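Local coordinates for PnpC (Pseudomonas putida, PDB 3N9T), which catalyses the intradiol ring cleavage of hydroxyquinol as an iron(III)-dependent hydroxyquinol 1,2-dioxygenase, at the interface of chains A and B. Residues are numbered along the deposited sequence; one frame, centred on the assembly and turned at random. Chains: chain A/B, PnpC.

Contact 1 and contact 2 are two parts of one two-fold symmetric interface, and the centres of their C-alpha atoms lie about 22 Å apart. They share no residue. Contact 1 uses helix 50-65 of both chains, with the loop near B:Cys67 and the start of helix 74-81 from chain B. Contact 2 pairs helix 26-46 of one chain with helix 26-46 of the other. Phospholipid-lining residues occur in both, A:Ile57 and B:Phe75 in contact 1 and A:Phe42 in contact 2. The helical linker of intradiol dioxygenases thus probably both joins the dimer and helps to line the lipid tunnel.

Contact 1: the interface of chains A and B. Residues chain A 57, 61, 64-65; chain B 64, 67, 73, 75.
The side-chain hydroxyl OG1 of A:Thr61 lies between two carbonyl oxygens, one from each chain. It sits in the helical linker typical of intradiol dioxygenase dimers, on helix 50-65. Within its own helix, OG1 hydrogen-bonds to A:Ile57 O at 2.8 Å, one turn back. This carbonyl is met from above its plane. Across the interface, OG1 hydrogen-bonds to the side-chain amide oxygen OE1 of B:Gln73 at 3.0 Å. The hydroxyl lies in the plane of the amide and uses a lone pair of OE1, at 130° to the C=O bond. Its one hydrogen must be shared or alternate between the two oxygens. The hydroxyl is beside its backbone N (chi1 -61°), which turns it back to A:Ile57 O and points CG2 toward chain B. There CG2 touches B:Cys67 CB at 3.5 Å. The ring of B:Phe75 slides past A:Thr61, and ring atom CD1 is 3.9 Å from A:Thr61 CA, which stands out of the ring plane. A:Ile57 packs next to this, with its CD1 methyl 3.9 Å from B:Phe75 CB. A valine in place of A:Thr61 would probably leave B:Gln73 OE1 without its hydroxyl partner and the amide more able to turn. Behind the contact, the backbone N of B:Phe75 donates to the thiol sulfur SG of B:Cys67 at 3.5 Å. This ties the start of helix 74-81 to the loop. At the far end, A:Gln65 bends at chi2 (-82°) and brings its amide NE2 over to helix 50-65 of chain B. NE2 donates almost straight to B:Gly64 O at 3.2 Å, from above that carbonyl plane. The main chains come close at A:Gly64 and B:Gly64, whose CA atoms are 4.1 Å apart.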
loop_
_atom_site.group_PDB
_atom_site.type_symbol
_atom_site.label_atom_id
_atom_site.label_comp_id
_atom_site.label_asym_id
_atom_site.label_seq_id
_atom_site.Cartn_x
_atom_site.Cartn_y
_atom_site.Cartn_z
ATOM N N ILE A 57 -4.636 6.924 -3.012
ATOM C CA ILE A 57 -3.677 6.967 -4.146
ATOM C C ILE A 57 -2.657 8.121 -3.963
ATOM O O ILE A 57 -1.452 7.916 -4.090
ATOM C CB ILE A 57 -4.408 7.104 -5.551
ATOM C CG1 ILE A 57 -5.193 5.799 -5.924
ATOM C CG2 ILE A 57 -3.425 7.453 -6.600
ATOM C CD1 ILE A 57 -4.269 4.588 -6.261
ATOM N N THR A 61 1.391 7.490 -3.122
ATOM C CA THR A 61 2.307 7.988 -4.126
ATOM C C THR A 61 3.364 8.854 -3.385
ATOM O O THR A 61 4.589 8.671 -3.553
ATOM C CB THR A 61 1.551 8.742 -5.248
ATOM O OG1 THR A 61 0.628 7.843 -5.906
ATOM C CG2 THR A 61 2.521 9.225 -6.389
ATOM N N GLY A 64 5.830 6.815 -1.336
ATOM C CA GLY A 64 6.914 6.293 -2.177
ATOM C C GLY A 64 7.880 7.402 -2.609
ATOM O O GLY A 64 9.110 7.202 -2.573
ATOM N N GLN A 65 7.340 8.571 -2.970
ATOM C CA GLN A 65 8.175 9.680 -3.449
ATOM C C GLN A 65 9.075 10.272 -2.377
ATOM O O GLN A 65 10.107 10.864 -2.728
ATOM C CB GLN A 65 7.318 10.804 -4.032
ATOM C CG GLN A 65 6.751 10.448 -5.399
ATOM C CD GLN A 65 7.766 10.686 -6.511
ATOM O OE1 GLN A 65 8.422 11.742 -6.552
ATOM N NE2 GLN A 65 7.891 9.718 -7.428
ATOM N N GLY B 64 5.524 3.856 -6.069
ATOM C CA GLY B 64 5.429 5.309 -5.873
ATOM C C GLY B 64 6.446 6.065 -6.735
ATOM O O GLY B 64 6.098 7.094 -7.347
ATOM N N CYS B 67 5.629 6.812 -10.397
ATOM C CA CYS B 67 4.637 7.824 -10.662
ATOM C C CYS B 67 5.399 9.129 -11.000
ATOM O O CYS B 67 6.264 9.548 -10.247
ATOM C CB CYS B 67 3.700 7.993 -9.458
ATOM S SG CYS B 67 2.755 6.508 -9.008
ATOM N N GLN B 73 0.688 6.919 -13.692
ATOM C CA GLN B 73 0.321 6.780 -12.302
ATOM C C GLN B 73 0.350 5.276 -12.005
ATOM O O GLN B 73 -0.629 4.567 -12.252
ATOM C CB GLN B 73 -1.067 7.394 -12.091
ATOM C CG GLN B 73 -1.167 8.380 -10.926
ATOM C CD GLN B 73 -0.670 7.785 -9.627
ATOM O OE1 GLN B 73 -0.242 8.523 -8.704
ATOM N NE2 GLN B 73 -0.692 6.446 -9.540
ATOM N N PHE B 75 0.527 3.750 -9.121
ATOM C CA PHE B 75 -0.392 3.326 -8.020
ATOM C C PHE B 75 -1.816 3.069 -8.531
ATOM O O PHE B 75 -2.482 2.139 -8.064
ATOM C CB PHE B 75 -0.407 4.234 -6.756
ATOM C CG PHE B 75 0.538 3.720 -5.681
ATOM C CD1 PHE B 75 1.715 4.399 -5.408
ATOM C CD2 PHE B 75 0.291 2.471 -5.014
ATOM C CE1 PHE B 75 2.677 3.875 -4.514
ATOM C CE2 PHE B 75 1.215 1.968 -4.087
ATOM C CZ PHE B 75 2.418 2.650 -3.828
#

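Contact 2: the interface of chains A and B. Residues chain A 38, 41-42, 45-46; chain B 34, 38.
The imidazole of B:His38 packs against the helix bearing A:Phe42, with its CG 3.7 Å from A:Phe42 CB. This is a helix-to-helix contact in the helical linker of an intradiol dioxygenase dimer, and both partners lie on helix 26-46. The backbone N of A:Phe42 sits 3.6 Å above the plane of the B:His38 ring, nearer the ring's border than its centre. The imidazole therefore covers main chain as well as the CB of A:Phe42. B:His38 has the largest area hidden in this patch, 87 Å². On one flank its CE1 touches the methylene CB of A:Asp41 at 3.7 Å. The carboxylate of A:Asp41 lies farther off and would at most act on the imidazole through space. The phenyl ring of A:Phe42 turns away from B:His38 and meets B:Ser34. The CB of B:Ser34 lies in the plane of that ring, at its edge, 3.8 Å from CD1. The same CB is tight against the methyl CG1 of A:Val46, at 3.4 Å. Farther out, the hydroxyl OG of B:Ser34 donates to the carboxylate oxygen OE1 of A:Glu45 at 2.6 Å. It meets OE1 on the anti side, 15° out of the carboxylate plane. A:Glu45 has CG anti to the backbone N (chi1 -179°) and runs on extended, which carries its carboxylate across to chain B. OE1 is held chiefly by B:Ser34; the ring nitrogen NE2 of B:His38, a turn on, adds a weak hydrogen bond at 3.4 Å. The carboxylate carbon CD is at the edge of the imidazole, in its plane, while the two flat groups are turned 72° apart. Near the two-fold axis the two copies of His38 approach each other, with A:His38 ND1 and B:His38 ND1 4.2 Å apart. Each ND1 also lies near the other chain's His38 carbonyl.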
loop_
_atom_site.group_PDB
_atom_site.type_symbol
_atom_site.label_atom_id
_atom_site.label_comp_id
_atom_site.label_asym_id
_atom_site.label_seq_id
_atom_site.Cartn_x
_atom_site.Cartn_y
_atom_site.Cartn_z
ATOM N N HIS A 38 -8.165 -9.414 1.366
ATOM C CA HIS A 38 -8.204 -8.480 2.531
ATOM C C HIS A 38 -8.416 -7.053 2.057
ATOM O O HIS A 38 -9.188 -6.284 2.674
ATOM C CB HIS A 38 -6.976 -8.566 3.475
ATOM C CG HIS A 38 -6.928 -9.818 4.279
ATOM N ND1 HIS A 38 -7.496 -9.924 5.531
ATOM C CD2 HIS A 38 -6.520 -11.062 3.952
ATOM C CE1 HIS A 38 -7.320 -11.156 5.996
ATOM N NE2 HIS A 38 -6.766 -11.874 5.056
ATOM N N ASP A 41 -12.019 -6.804 0.970
ATOM C CA ASP A 41 -12.907 -6.816 2.145
ATOM C C ASP A 41 -12.865 -5.479 2.909
ATOM O O ASP A 41 -13.871 -4.997 3.417
ATOM C CB ASP A 41 -12.561 -7.956 3.085
ATOM C CG ASP A 41 -13.099 -9.332 2.571
ATOM O OD1 ASP A 41 -13.908 -9.372 1.613
ATOM O OD2 ASP A 41 -12.686 -10.349 3.147
ATOM N N PHE A 42 -11.684 -4.914 3.038
ATOM C CA PHE A 42 -11.572 -3.572 3.586
ATOM C C PHE A 42 -12.393 -2.509 2.814
ATOM O O PHE A 42 -13.196 -1.711 3.407
ATOM C CB PHE A 42 -10.089 -3.191 3.649
ATOM C CG PHE A 42 -9.860 -1.717 3.651
ATOM C CD1 PHE A 42 -10.265 -0.929 4.766
ATOM C CD2 PHE A 42 -9.228 -1.105 2.578
ATOM C CE1 PHE A 42 -10.049 0.431 4.756
ATOM C CE2 PHE A 42 -9.059 0.260 2.558
ATOM C CZ PHE A 42 -9.435 1.021 3.669
ATOM N N GLU A 45 -16.089 -3.259 3.348
ATOM C CA GLU A 45 -16.490 -2.984 4.733
ATOM C C GLU A 45 -16.807 -1.515 4.957
ATOM O O GLU A 45 -17.851 -1.150 5.523
ATOM C CB GLU A 45 -15.374 -3.376 5.738
ATOM C CG GLU A 45 -15.811 -3.114 7.182
ATOM C CD GLU A 45 -14.961 -3.823 8.212
ATOM O OE1 GLU A 45 -13.865 -3.370 8.532
ATOM O OE2 GLU A 45 -15.412 -4.860 8.711
ATOM N N VAL A 46 -15.883 -0.658 4.563
ATOM C CA VAL A 46 -16.037 0.756 4.829
ATOM C C VAL A 46 -16.824 1.513 3.716
ATOM O O VAL A 46 -17.152 2.699 3.897
ATOM C CB VAL A 46 -14.638 1.514 5.098
ATOM C CG1 VAL A 46 -13.890 0.893 6.278
ATOM C CG2 VAL A 46 -13.764 1.568 3.808
ATOM N N SER B 34 -10.283 -0.054 10.212
ATOM C CA SER B 34 -10.528 -1.124 9.285
ATOM C C SER B 34 -9.295 -1.510 8.474
ATOM O O SER B 34 -8.962 -2.704 8.316
ATOM C CB SER B 34 -11.635 -0.709 8.295
ATOM O OG SER B 34 -11.984 -1.817 7.540
ATOM N N HIS B 38 -7.344 -5.164 8.749
ATOM C CA HIS B 38 -7.237 -6.033 7.540
ATOM C C HIS B 38 -5.779 -6.289 7.201
ATOM O O HIS B 38 -5.397 -7.426 6.839
ATOM C CB HIS B 38 -8.004 -5.515 6.295
ATOM C CG HIS B 38 -9.484 -5.609 6.425
ATOM N ND1 HIS B 38 -10.202 -6.711 6.012
ATOM C CD2 HIS B 38 -10.367 -4.811 7.062
ATOM C CE1 HIS B 38 -11.491 -6.526 6.274
ATOM N NE2 HIS B 38 -11.619 -5.407 6.935
#